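PDB 4DS2: ubiquitin-conjugating enzyme E2, putative from Trypanosoma cruzi, which probably accepts activated ubiquitin as a thioester and passes it on toward target proteins, as ubiquitin-conjugating enzymes do. Local coordinates for residues Asn10-Asp16 with Phe77-Pro82; Leu19-Glu23 with His119-Lys125; Cys106-Asp112 with Arg139-Val143. All blocks are in the same frame, centred on the assembly; numbering follows the deposited sequence.

Contacts 1 and 2 both use helix 11-27. Contact 1 holds its first turns against the loop 77-82, and contact 2 holds its middle against the start of helix 120-132. Their centres lie about 12 Å apart, and they meet where Asp-16 bonds to Ala-120. Contact 3 is about 20 Å from contact 2, between the short helix 108-111 with the turn before it and the loop 139-143, and touches it through Val-110 on Val-123. All three are partly buried: contact 1 joins aromatic packing to directed polar bonds, contact 2 has an apolar pair inside and a long salt-bridge network outside, and contact 3 combines a water bridge between backbones, a cysteine packed on a valine, and acidic side chains at a more exposed edge.

Contact 1 (Asn10-Asp16 with Phe77-Pro82); sequences NKRIIKD and FSDDYP
Tyr-81 buries the most surface in this contact, and its ring meets Arg-12 and Ile-13 of the first turn of helix 11-27 and Asp-16 one turn on. CB of Arg-12 lies 4.0 Å from Tyr-81 CE2. On the inner side, Ile-13 CG1 packs 3.8 Å from Tyr-81 CD2, while Ile-13 CD1 runs on to Phe-77, stopping 3.8 Å from its CB. Asp-16 OD2 accepts a hydrogen bond from Tyr-81 OH, in the plane of the ring and with the carboxylate turned 86° to it; the modelled length is too short to interpret at this resolution. The ring is flanked within its own loop by Phe-77 CE2 over one face and Pro-82 CB over the other. Tyr-81 and Pro-82, joined by a cis peptide, begin the YPxxPP motif of the ubiquitin-conjugating fold. The Arg-12 chain folds in its middle, and Pro-82 CB lies over one face of the Arg-12 guanidinium, 3.7 Å from NH2. NH1 makes a salt bridge of 2.7 Å to Asp-16 OD2, weak as a hydrogen bond, and NH2 bonds to the carbonyls of Pro-116 and Gln-118. Asp-16 OD2 also receives Ala-120 N. At the helix start, the N-cap residue Asn-10 divides its amide: OD1 takes Ile-13 N at 3.1 Å, whereas ND2 gives a bond of 3.0 Å to Tyr-81 O, at 163° and nearly within the amide plane.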
loop_
_atom_site.group_PDB
_atom_site.type_symbol
_atom_site.label_atom_id
_atom_site.label_comp_id
_atom_site.label_asym_id
_atom_site.label_seq_id
_atom_site.Cartn_x
_atom_site.Cartn_y
_atom_site.Cartn_z
ATOM N N ASN A 10 -13.452 13.360 12.631
ATOM C CA ASN A 10 -13.309 11.968 13.064
ATOM C C ASN A 10 -12.119 11.862 14.050
ATOM O O ASN A 10 -10.988 12.077 13.661
ATOM C CB ASN A 10 -13.103 11.052 11.858
ATOM C CG ASN A 10 -13.246 9.582 12.213
ATOM O OD1 ASN A 10 -12.407 9.003 12.929
ATOM N ND2 ASN A 10 -14.300 8.960 11.706
ATOM N N LYS A 11 -12.383 11.569 15.320
ATOM C CA LYS A 11 -11.340 11.544 16.337
ATOM C C LYS A 11 -10.165 10.642 15.909
ATOM O O LYS A 11 -8.973 10.995 16.126
ATOM C CB LYS A 11 -11.924 11.100 17.696
ATOM C CG LYS A 11 -11.155 11.612 18.919
ATOM C CD LYS A 11 -9.871 10.792 19.193
ATOM C CE LYS A 11 -8.600 11.599 19.503
ATOM N NZ LYS A 11 -7.538 10.730 20.129
ATOM N N ARG A 12 -10.484 9.514 15.269
ATOM C CA ARG A 12 -9.492 8.491 14.944
ATOM C C ARG A 12 -8.734 8.664 13.634
ATOM O O ARG A 12 -7.620 8.145 13.511
ATOM C CB ARG A 12 -10.138 7.118 14.964
ATOM C CG ARG A 12 -10.309 6.539 16.365
ATOM C CD ARG A 12 -9.000 5.957 16.885
ATOM N NE ARG A 12 -8.974 4.534 16.576
ATOM C CZ ARG A 12 -8.267 3.967 15.618
ATOM N NH1 ARG A 12 -7.470 4.674 14.851
ATOM N NH2 ARG A 12 -8.340 2.661 15.437
ATOM N N ILE A 13 -9.304 9.330 12.643
ATOM C CA ILE A 13 -8.572 9.596 11.424
ATOM C C ILE A 13 -7.434 10.588 11.751
ATOM O O ILE A 13 -6.275 10.405 11.304
ATOM C CB ILE A 13 -9.451 10.202 10.299
ATOM C CG1 ILE A 13 -10.534 9.228 9.808
ATOM C CG2 ILE A 13 -8.596 10.578 9.105
ATOM C CD1 ILE A 13 -11.408 9.781 8.709
ATOM N N ILE A 14 -7.800 11.655 12.484
ATOM C CA ILE A 14 -6.886 12.719 12.900
ATOM C C ILE A 14 -5.799 12.132 13.825
ATOM O O ILE A 14 -4.588 12.337 13.583
ATOM C CB ILE A 14 -7.671 13.860 13.604
ATOM C CG1 ILE A 14 -8.548 14.613 12.590
ATOM C CG2 ILE A 14 -6.734 14.816 14.310
ATOM C CD1 ILE A 14 -9.784 15.300 13.135
ATOM N N LYS A 15 -6.225 11.366 14.849
ATOM C CA LYS A 15 -5.273 10.672 15.751
ATOM C C LYS A 15 -4.284 9.765 14.966
ATOM O O LYS A 15 -3.065 9.820 15.210
ATOM C CB LYS A 15 -6.009 9.867 16.823
ATOM C CG LYS A 15 -5.100 9.247 17.907
ATOM C CD LYS A 15 -5.330 7.726 18.093
ATOM C CE LYS A 15 -4.618 7.153 19.334
ATOM N NZ LYS A 15 -4.827 5.694 19.645
ATOM N N ASP A 16 -4.798 8.975 14.017
ATOM C CA ASP A 16 -3.929 8.142 13.151
ATOM C C ASP A 16 -3.053 8.879 12.149
ATOM O O ASP A 16 -1.985 8.367 11.817
ATOM C CB ASP A 16 -4.722 7.100 12.377
ATOM C CG ASP A 16 -5.290 6.023 13.274
ATOM O OD1 ASP A 16 -5.214 6.132 14.521
ATOM O OD2 ASP A 16 -5.840 5.052 12.729
ATOM N N PHE A 77 -10.555 7.187 3.236
ATOM C CA PHE A 77 -11.347 6.820 4.388
ATOM C C PHE A 77 -12.835 7.045 4.158
ATOM O O PHE A 77 -13.234 7.697 3.176
ATOM C CB PHE A 77 -10.941 7.645 5.585
ATOM C CG PHE A 77 -9.579 7.326 6.101
ATOM C CD1 PHE A 77 -8.451 7.827 5.461
ATOM C CD2 PHE A 77 -9.419 6.559 7.231
ATOM C CE1 PHE A 77 -7.178 7.568 5.954
ATOM C CE2 PHE A 77 -8.152 6.278 7.730
ATOM C CZ PHE A 77 -7.030 6.805 7.106
ATOM N N SER A 78 -13.643 6.498 5.071
ATOM C CA SER A 78 -15.067 6.790 5.142
ATOM C C SER A 78 -15.452 7.392 6.490
ATOM O O SER A 78 -14.653 7.489 7.432
ATOM C CB SER A 78 -15.913 5.542 4.878
ATOM O OG SER A 78 -16.019 4.767 6.058
ATOM N N ASP A 79 -16.703 7.818 6.554
ATOM C CA ASP A 79 -17.250 8.425 7.759
ATOM C C ASP A 79 -17.328 7.419 8.874
ATOM O O ASP A 79 -17.420 7.815 10.022
ATOM C CB ASP A 79 -18.650 8.991 7.522
ATOM C CG ASP A 79 -18.672 10.004 6.411
ATOM O OD1 ASP A 79 -18.695 9.573 5.226
ATOM O OD2 ASP A 79 -18.636 11.223 6.716
ATOM N N ASP A 80 -17.270 6.133 8.538
ATOM C CA ASP A 80 -17.356 5.057 9.525
ATOM C C ASP A 80 -16.003 4.502 10.088
ATOM O O ASP A 80 -15.998 3.606 10.938
ATOM C CB ASP A 80 -18.195 3.929 8.926
ATOM C CG ASP A 80 -18.913 3.115 9.971
ATOM O OD1 ASP A 80 -18.964 3.574 11.123
ATOM O OD2 ASP A 80 -19.422 2.017 9.642
ATOM N N TYR A 81 -14.872 5.031 9.656
ATOM C CA TYR A 81 -13.613 4.670 10.292
ATOM C C TYR A 81 -13.714 4.932 11.813
ATOM O O TYR A 81 -14.161 6.009 12.206
ATOM C CB TYR A 81 -12.454 5.464 9.666
ATOM C CG TYR A 81 -11.086 5.028 10.092
ATOM C CD1 TYR A 81 -10.460 3.991 9.468
ATOM C CD2 TYR A 81 -10.434 5.662 11.147
ATOM C CE1 TYR A 81 -9.209 3.576 9.880
ATOM C CE2 TYR A 81 -9.177 5.263 11.565
ATOM C CZ TYR A 81 -8.562 4.219 10.921
ATOM O OH TYR A 81 -7.299 3.778 11.287
ATOM N N PRO A 82 -13.252 3.976 12.663
ATOM C CA PRO A 82 -12.400 2.786 12.396
ATOM C C PRO A 82 -13.116 1.454 12.146
ATOM O O PRO A 82 -12.470 0.464 11.849
ATOM C CB PRO A 82 -11.586 2.670 13.693
ATOM C CG PRO A 82 -12.507 3.210 14.758
ATOM C CD PRO A 82 -13.537 4.092 14.108
#

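Contact 2 (Leu19-Glu23 with His119-Lys125); sequences LLLEE and HASDVIK
The axes of helix segments 19-23 and 120-125 approach to 10.5 Å with their N-to-C directions 60° apart, and the backbones are nearest where Leu-20 CA and Ser-121 CA stand 5.9 Å from each other. The small Ser-121 sits at this point, its OG 4.1 Å from Leu-20 CA. On the inner side, Leu-20 CD2 meets Ile-124 CD1 at 3.9 Å, the two chains crossing at about a right angle. Leu-20 has CG anti to its backbone nitrogen (chi1 -179°), which turns its methyls down to the sheet, where CD2 meets Ile-124. This pair also faces the antiparallel sheet: Leu-20 touches Trp-52 and Leu-54, and Ile-124 touches Leu-54 and Ile-41. Such packing of the N-terminal helix and the central helix on one sheet belongs to the ubiquitin-conjugating fold. On the outer side, Leu-19 CD1 lies 3.4 Å from His-119 CD2, at an oblique approach to the imidazole. His-119 occupies the N-cap of helix 120-132, and its backbone N donates to Asp-122 OD2 at 3.3 Å, meeting that oxygen from above the carboxylate plane. Glu-23 extends beyond CG and brings its carboxylate over Ser-121, whose OG is 3.4 Å from OE1, a weak and unsettled bond. Lys-125, bent toward its end, reaches Glu-23 OE2 with NZ at 3.8 Å and Asp-122 OD1 at the same separation, long salt bridges that join three charged residues along the solvent side.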
loop_
_atom_site.group_PDB
_atom_site.type_symbol
_atom_site.label_atom_id
_atom_site.label_comp_id
_atom_site.label_asym_id
_atom_site.label_seq_id
_atom_site.Cartn_x
_atom_site.Cartn_y
_atom_site.Cartn_z
ATOM N N LEU A 19 -0.216 10.194 14.149
ATOM C CA LEU A 19 0.671 9.058 14.509
ATOM C C LEU A 19 1.553 8.666 13.323
ATOM O O LEU A 19 2.731 8.401 13.519
ATOM C CB LEU A 19 -0.101 7.841 15.051
ATOM C CG LEU A 19 -0.197 7.763 16.598
ATOM C CD1 LEU A 19 -1.171 6.688 17.065
ATOM C CD2 LEU A 19 1.142 7.522 17.283
ATOM N N LEU A 20 0.985 8.664 12.106
ATOM C CA LEU A 20 1.774 8.386 10.900
ATOM C C LEU A 20 2.884 9.425 10.670
ATOM O O LEU A 20 4.001 9.073 10.336
ATOM C CB LEU A 20 0.884 8.331 9.670
ATOM C CG LEU A 20 1.617 8.019 8.358
ATOM C CD1 LEU A 20 2.360 6.698 8.412
ATOM C CD2 LEU A 20 0.606 7.994 7.213
ATOM N N LEU A 21 2.546 10.704 10.845
ATOM C CA LEU A 21 3.467 11.827 10.648
ATOM C C LEU A 21 4.627 11.775 11.616
ATOM O O LEU A 21 5.763 12.038 11.254
ATOM C CB LEU A 21 2.708 13.152 10.828
ATOM C CG LEU A 21 1.682 13.480 9.729
ATOM C CD1 LEU A 21 0.928 14.721 10.152
ATOM C CD2 LEU A 21 2.333 13.665 8.359
ATOM N N GLU A 22 4.319 11.404 12.849
ATOM C CA GLU A 22 5.337 11.166 13.850
ATOM C C GLU A 22 6.320 10.030 13.470
ATOM O O GLU A 22 7.548 10.149 13.674
ATOM C CB GLU A 22 4.644 10.924 15.190
ATOM C CG GLU A 22 3.911 12.176 15.697
ATOM C CD GLU A 22 3.348 12.052 17.109
ATOM O OE1 GLU A 22 3.413 10.949 17.697
ATOM O OE2 GLU A 22 2.843 13.070 17.639
ATOM N N GLU A 23 5.794 8.957 12.878
ATOM C CA GLU A 23 6.612 7.808 12.461
ATOM C C GLU A 23 7.420 8.047 11.195
ATOM O O GLU A 23 8.554 7.591 11.091
ATOM C CB GLU A 23 5.738 6.605 12.177
ATOM C CG GLU A 23 4.977 6.048 13.362
ATOM C CD GLU A 23 3.787 5.205 12.896
ATOM O OE1 GLU A 23 2.765 5.175 13.628
ATOM O OE2 GLU A 23 3.881 4.578 11.786
ATOM N N HIS A 119 -4.385 0.704 13.470
ATOM C CA HIS A 119 -4.128 2.055 13.010
ATOM C C HIS A 119 -3.914 2.120 11.516
ATOM O O HIS A 119 -3.478 1.155 10.905
ATOM C CB HIS A 119 -2.902 2.606 13.725
ATOM C CG HIS A 119 -3.117 2.884 15.196
ATOM N ND1 HIS A 119 -3.467 1.932 16.078
ATOM C CD2 HIS A 119 -3.028 4.075 15.925
ATOM C CE1 HIS A 119 -3.583 2.471 17.310
ATOM N NE2 HIS A 119 -3.318 3.786 17.217
ATOM N N ALA A 120 -4.246 3.259 10.909
ATOM C CA ALA A 120 -4.001 3.511 9.482
ATOM C C ALA A 120 -2.608 3.116 9.053
ATOM O O ALA A 120 -2.451 2.548 8.010
ATOM C CB ALA A 120 -4.207 4.990 9.144
ATOM N N SER A 121 -1.608 3.458 9.859
ATOM C CA SER A 121 -0.230 2.962 9.701
ATOM C C SER A 121 -0.113 1.468 9.442
ATOM O O SER A 121 0.645 1.038 8.573
ATOM C CB SER A 121 0.535 3.230 10.988
ATOM O OG SER A 121 0.353 4.575 11.365
ATOM N N ASP A 122 -0.819 0.682 10.260
ATOM C CA ASP A 122 -0.789 -0.801 10.192
ATOM C C ASP A 122 -1.353 -1.289 8.861
ATOM O O ASP A 122 -0.785 -2.148 8.221
ATOM C CB ASP A 122 -1.531 -1.397 11.396
ATOM C CG ASP A 122 -0.897 -0.972 12.760
ATOM O OD1 ASP A 122 0.307 -0.640 12.788
ATOM O OD2 ASP A 122 -1.594 -0.937 13.808
ATOM N N VAL A 123 -2.427 -0.659 8.411
ATOM C CA VAL A 123 -3.024 -0.940 7.119
ATOM C C VAL A 123 -2.070 -0.626 5.968
ATOM O O VAL A 123 -2.026 -1.331 4.944
ATOM C CB VAL A 123 -4.282 -0.060 6.905
ATOM C CG1 VAL A 123 -4.840 -0.273 5.505
ATOM C CG2 VAL A 123 -5.318 -0.294 8.005
ATOM N N ILE A 124 -1.327 0.466 6.114
ATOM C CA ILE A 124 -0.467 0.918 5.034
ATOM C C ILE A 124 0.736 -0.002 4.946
ATOM O O ILE A 124 1.136 -0.375 3.854
ATOM C CB ILE A 124 -0.039 2.402 5.178
ATOM C CG1 ILE A 124 -1.278 3.328 5.225
ATOM C CG2 ILE A 124 0.859 2.812 4.001
ATOM C CD1 ILE A 124 -1.023 4.697 5.850
ATOM N N LYS A 125 1.285 -0.385 6.094
ATOM C CA LYS A 125 2.432 -1.268 6.100
ATOM C C LYS A 125 2.066 -2.660 5.626
ATOM O O LYS A 125 2.876 -3.311 4.990
ATOM C CB LYS A 125 3.094 -1.294 7.470
ATOM C CG LYS A 125 3.711 0.064 7.842
ATOM C CD LYS A 125 4.587 -0.005 9.094
ATOM C CE LYS A 125 4.415 1.198 10.015
ATOM N NZ LYS A 125 3.339 0.899 11.012
#

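Contact 3 (Cys106-Asp112 with Arg139-Val143); sequences CDRMVND and RDDDV
Apolar contacts centre on Cys-106 and Val-143: Cys-106 CB lies 3.7 Å from Val-143 CG1 and 4.0 Å from Asp-141 CB. Water and hydrogen bonds form a second group. One water accepts from Cys-106 N at 2.9 Å and donates to Asp-141 O, bridging the two backbones where they come nearest. Cys-106 SG accepts from Arg-108 N at 3.6 Å and 157°; SG turns away from its own backbone N (chi1 -173°), placing it against the first turn of helix 108-111. Charged groups make up the third. Arg-108 lays its aliphatic part beside Asp-140, with CD 3.5 Å from Asp-140 O, and the guanidinium and carboxylate planes are 26° apart; Asp-140 OD2 lies well out of the guanidinium plane, so the attraction is between charges, with no N-H directed at it. Asp-112 approaches Asp-140 from the opposite direction, their OD2 atoms 2.7 Å apart, a distance at which one of the two acid groups probably holds a proton. Asp-141 has its main polar partner in Arg-130, a salt bridge, and Met-109 CG packs 3.7 Å from Asp-141 OD2, the extended methionine chain leading on to Val-127 and Val-131. By its place in the family sequence Cys-106 is probably the ubiquitin-accepting cysteine, and the chemistry then implies a thiol near the Asp-140 carbonyl, beside the Arg-108 chain, with the acidic groups further off.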
loop_
_atom_site.group_PDB
_atom_site.type_symbol
_atom_site.label_atom_id
_atom_site.label_comp_id
_atom_site.label_asym_id
_atom_site.label_seq_id
_atom_site.Cartn_x
_atom_site.Cartn_y
_atom_site.Cartn_z
ATOM N N CYS A 106 -7.891 -5.836 -3.892
ATOM C CA CYS A 106 -8.990 -6.576 -3.332
ATOM C C CYS A 106 -9.167 -6.114 -1.895
ATOM O O CYS A 106 -8.178 -5.963 -1.166
ATOM C CB CYS A 106 -8.653 -8.055 -3.370
ATOM S SG CYS A 106 -10.013 -9.119 -2.880
ATOM N N ASP A 107 -10.408 -5.879 -1.471
ATOM C CA ASP A 107 -10.635 -5.432 -0.091
ATOM C C ASP A 107 -10.221 -6.504 0.880
ATOM O O ASP A 107 -10.018 -6.210 2.043
ATOM C CB ASP A 107 -12.072 -5.124 0.249
ATOM C CG ASP A 107 -12.912 -4.908 -0.915
ATOM O OD1 ASP A 107 -12.422 -4.329 -1.922
ATOM O OD2 ASP A 107 -14.094 -5.303 -0.804
ATOM N N ARG A 108 -10.158 -7.750 0.419
ATOM C CA ARG A 108 -9.855 -8.844 1.310
ATOM C C ARG A 108 -8.481 -8.724 1.904
ATOM O O ARG A 108 -8.276 -9.089 3.072
ATOM C CB ARG A 108 -10.023 -10.171 0.618
ATOM C CG ARG A 108 -11.473 -10.503 0.418
ATOM C CD ARG A 108 -11.635 -11.273 -0.856
ATOM N NE ARG A 108 -12.633 -12.311 -0.763
ATOM C CZ ARG A 108 -12.980 -13.061 -1.809
ATOM N NH1 ARG A 108 -13.923 -14.010 -1.676
ATOM N NH2 ARG A 108 -12.385 -12.867 -2.995
ATOM N N MET A 109 -7.554 -8.193 1.119
ATOM C CA MET A 109 -6.196 -8.025 1.580
ATOM C C MET A 109 -6.168 -7.400 2.940
ATOM O O MET A 109 -5.403 -7.798 3.779
ATOM C CB MET A 109 -5.436 -7.139 0.624
ATOM C CG MET A 109 -3.963 -7.003 0.928
ATOM S SD MET A 109 -3.107 -6.266 -0.487
ATOM C CE MET A 109 -1.652 -5.628 0.332
ATOM N N VAL A 110 -6.987 -6.382 3.138
ATOM C CA VAL A 110 -7.006 -5.647 4.394
ATOM C C VAL A 110 -8.123 -6.131 5.308
ATOM O O VAL A 110 -7.950 -6.167 6.514
ATOM C CB VAL A 110 -7.169 -4.119 4.139
ATOM C CG1 VAL A 110 -7.631 -3.402 5.414
ATOM C CG2 VAL A 110 -5.880 -3.503 3.623
ATOM N N ASN A 111 -9.264 -6.486 4.722
ATOM C CA ASN A 111 -10.509 -6.694 5.480
ATOM C C ASN A 111 -10.592 -8.000 6.221
ATOM O O ASN A 111 -11.276 -8.082 7.245
ATOM C CB ASN A 111 -11.727 -6.581 4.566
ATOM C CG ASN A 111 -11.960 -5.172 4.088
ATOM O OD1 ASN A 111 -11.400 -4.215 4.616
ATOM N ND2 ASN A 111 -12.776 -5.036 3.078
ATOM N N ASP A 112 -9.895 -9.013 5.736
ATOM C CA ASP A 112 -9.830 -10.299 6.440
ATOM C C ASP A 112 -9.180 -10.162 7.815
ATOM O O ASP A 112 -9.524 -10.910 8.750
ATOM C CB ASP A 112 -9.063 -11.350 5.618
ATOM C CG ASP A 112 -9.715 -11.651 4.278
ATOM O OD1 ASP A 112 -10.717 -11.010 3.917
ATOM O OD2 ASP A 112 -9.210 -12.534 3.572
ATOM N N ARG A 139 -3.057 -15.833 -2.037
ATOM C CA ARG A 139 -4.232 -16.038 -1.158
ATOM C C ARG A 139 -5.569 -15.816 -1.881
ATOM O O ARG A 139 -5.832 -16.421 -2.905
ATOM C CB ARG A 139 -4.161 -15.150 0.063
ATOM C CG ARG A 139 -2.959 -15.435 0.902
ATOM C CD ARG A 139 -2.810 -14.379 1.959
ATOM N NE ARG A 139 -1.484 -14.442 2.522
ATOM C CZ ARG A 139 -0.864 -13.433 3.107
ATOM N NH1 ARG A 139 -1.435 -12.240 3.221
ATOM N NH2 ARG A 139 0.339 -13.628 3.612
ATOM N N ASP A 140 -6.424 -14.965 -1.326
ATOM C CA ASP A 140 -7.778 -14.761 -1.835
ATOM C C ASP A 140 -7.899 -13.340 -2.338
ATOM O O ASP A 140 -8.997 -12.873 -2.572
ATOM C CB ASP A 140 -8.782 -15.039 -0.706
ATOM C CG ASP A 140 -8.609 -14.092 0.481
ATOM O OD1 ASP A 140 -7.537 -13.433 0.609
ATOM O OD2 ASP A 140 -9.553 -13.988 1.287
ATOM N N ASP A 141 -6.744 -12.671 -2.509
ATOM C CA ASP A 141 -6.651 -11.223 -2.832
ATOM C C ASP A 141 -5.988 -10.939 -4.191
ATOM O O ASP A 141 -5.588 -9.807 -4.490
ATOM C CB ASP A 141 -5.945 -10.448 -1.692
ATOM C CG ASP A 141 -4.575 -10.997 -1.346
ATOM O OD1 ASP A 141 -4.174 -12.046 -1.899
ATOM O OD2 ASP A 141 -3.885 -10.387 -0.497
ATOM N N ASP A 142 -5.890 -11.960 -5.018
ATOM C CA ASP A 142 -5.455 -11.776 -6.394
ATOM C C ASP A 142 -6.525 -11.051 -7.191
ATOM O O ASP A 142 -7.695 -11.441 -7.121
ATOM C CB ASP A 142 -5.140 -13.119 -7.050
ATOM C CG ASP A 142 -3.643 -13.472 -6.984
ATOM O OD1 ASP A 142 -2.912 -13.040 -6.040
ATOM O OD2 ASP A 142 -3.208 -14.176 -7.912
ATOM N N VAL A 143 -6.104 -9.976 -7.891
ATOM C CA VAL A 143 -6.985 -9.148 -8.743
ATOM C C VAL A 143 -6.578 -9.177 -10.225
ATOM O O VAL A 143 -7.332 -8.732 -11.058
ATOM C CB VAL A 143 -7.024 -7.643 -8.310
ATOM C CG1 VAL A 143 -7.400 -7.513 -6.856
ATOM C CG2 VAL A 143 -5.699 -6.962 -8.581
HETATM O O HOH W 1 -5.385 -7.226 -4.069
#